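Local coordinates for acyl-coenzyme A oxidase 1 (Yarrowia lipolytica, PDB 5Y9D), which oxidises acyl-CoA to the trans-2-enoyl-CoA with FAD as cofactor, passing the electrons to oxygen to give hydrogen peroxide in peroxisomal fatty acid beta-oxidation, at residues A482-L486 / A487-V491. Sequence-based numbering, arbitrary orientation.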
loop_
_atom_site.group_PDB
_atom_site.type_symbol
_atom_site.label_atom_id
_atom_site.label_comp_id
_atom_site.label_asym_id
_atom_site.label_seq_id
_atom_site.Cartn_x
_atom_site.Cartn_y
_atom_site.Cartn_z
ATOM N N ALA A 482 9.314 28.599 -16.617
ATOM C CA ALA A 482 8.709 29.884 -16.303
ATOM C C ALA A 482 9.659 31.062 -16.524
ATOM O O ALA A 482 9.248 32.080 -17.066
ATOM C CB ALA A 482 8.203 29.888 -14.850
ATOM N N LEU A 483 10.915 30.935 -16.091
ATOM C CA LEU A 483 11.917 31.980 -16.361
ATOM C C LEU A 483 12.152 32.135 -17.856
ATOM O O LEU A 483 12.205 33.241 -18.355
ATOM C CB LEU A 483 13.242 31.691 -15.640
ATOM C CG LEU A 483 13.159 31.678 -14.110
ATOM C CD1 LEU A 483 14.488 31.190 -13.557
ATOM C CD2 LEU A 483 12.792 33.039 -13.547
ATOM N N GLN A 484 12.271 31.032 -18.580
ATOM C CA GLN A 484 12.371 31.129 -20.032
ATOM C C GLN A 484 11.182 31.929 -20.534
ATOM O O GLN A 484 11.383 32.896 -21.256
ATOM C CB GLN A 484 12.448 29.757 -20.710
ATOM C CG GLN A 484 13.836 29.122 -20.714
ATOM C CD GLN A 484 14.710 29.588 -21.889
ATOM O OE1 GLN A 484 15.474 30.562 -21.769
ATOM N NE2 GLN A 484 14.603 28.894 -23.034
ATOM N N ILE A 485 9.963 31.572 -20.107
ATOM C CA ILE A 485 8.751 32.265 -20.562
ATOM C C ILE A 485 8.815 33.769 -20.240
ATOM O O ILE A 485 8.583 34.620 -21.114
ATOM C CB ILE A 485 7.462 31.656 -19.953
ATOM C CG1 ILE A 485 7.203 30.254 -20.517
ATOM C CG2 ILE A 485 6.244 32.545 -20.235
ATOM C CD1 ILE A 485 6.268 29.424 -19.674
ATOM N N LEU A 486 9.140 34.095 -18.997
ATOM C CA LEU A 486 9.291 35.492 -18.588
ATOM C C LEU A 486 10.364 36.227 -19.422
ATOM O O LEU A 486 10.236 37.407 -19.733
ATOM C CB LEU A 486 9.583 35.577 -17.083
ATOM C CG LEU A 486 8.473 35.058 -16.165
ATOM C CD1 LEU A 486 8.807 35.160 -14.677
ATOM C CD2 LEU A 486 7.169 35.774 -16.493
ATOM N N ALA A 487 11.391 35.499 -19.830
ATOM C CA ALA A 487 12.376 36.020 -20.760
ATOM C C ALA A 487 11.867 36.042 -22.197
ATOM O O ALA A 487 12.598 36.452 -23.094
ATOM C CB ALA A 487 13.652 35.182 -20.684
ATOM N N GLY A 488 10.646 35.562 -22.433
ATOM C CA GLY A 488 10.074 35.496 -23.788
ATOM C C GLY A 488 10.695 34.464 -24.728
ATOM O O GLY A 488 10.524 34.539 -25.947
ATOM N N LYS A 489 11.413 33.492 -24.176
ATOM C CA LYS A 489 12.074 32.494 -25.000
ATOM C C LYS A 489 11.145 31.308 -25.261
ATOM O O LYS A 489 10.036 31.240 -24.714
ATOM C CB LYS A 489 13.416 32.102 -24.384
ATOM C CG LYS A 489 14.461 33.202 -24.588
ATOM C CD LYS A 489 15.641 33.117 -23.619
ATOM C CE LYS A 489 16.648 34.260 -23.819
ATOM N NZ LYS A 489 17.344 34.677 -22.558
ATOM N N HIS A 490 11.581 30.407 -26.138
ATOM C CA HIS A 490 10.744 29.290 -26.596
ATOM C C HIS A 490 10.574 28.214 -25.521
ATOM O O HIS A 490 11.482 27.959 -24.739
ATOM C CB HIS A 490 11.348 28.679 -27.861
ATOM C CG HIS A 490 10.739 27.368 -28.251
ATOM N ND1 HIS A 490 11.454 26.188 -28.256
ATOM C CD2 HIS A 490 9.482 27.049 -28.643
ATOM C CE1 HIS A 490 10.666 25.201 -28.642
ATOM N NE2 HIS A 490 9.464 25.696 -28.880
ATOM N N VAL A 491 9.395 27.604 -25.471
ATOM C CA VAL A 491 9.127 26.510 -24.536
ATOM C C VAL A 491 8.190 25.482 -25.148
ATOM O O VAL A 491 7.368 25.808 -26.012
ATOM C CB VAL A 491 8.490 27.027 -23.244
ATOM C CG1 VAL A 491 8.137 25.872 -22.335
ATOM C CG2 VAL A 491 9.441 27.961 -22.529
#
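Gln484 and Lys489 meet where helix 467-486 ends in a Schellman motif at the protein surface. Gly488 leaves the helical conformation with phi 70°, a value that favours glycine, and the chain doubles back: Lys489 N bonds to Gln484 O at 3.0 Å, and Gly488 N reaches Ile485 O. One residue earlier, Ala487 N still makes the regular helical bond to Leu483 O.

The side chain of Gln484 reaches across to the returning chain. Its CB lies 3.9 Å from Val491 CG2; the chain then bends at chi2 (-85°), which swings the amide over to Lys489. Gln484 CD sits 3.8 Å from Lys489 CB. The two side chains cross at about a right angle, with Gln484 OE1 3.2 Å from Lys489 CD and Gln484 NE2 3.7 Å from Lys489 CB, so the amide lies against the aliphatic part of the lysine. Gln484 NE2 is also 3.7 Å from His490 O. With an alanine here, CB and CD of Lys489 would probably lose their amide neighbour, leaving that chain freer to turn.

On the face of the helix turned from the loop, the side chains of Ala482 and Leu483 touch helix 519-544, at Ile534, Thr538 and Tyr541. The returning loop closes on Ile485, whose CG1 meets Val491 CG2 at 3.8 Å, the same methyl that touches Gln484 CB.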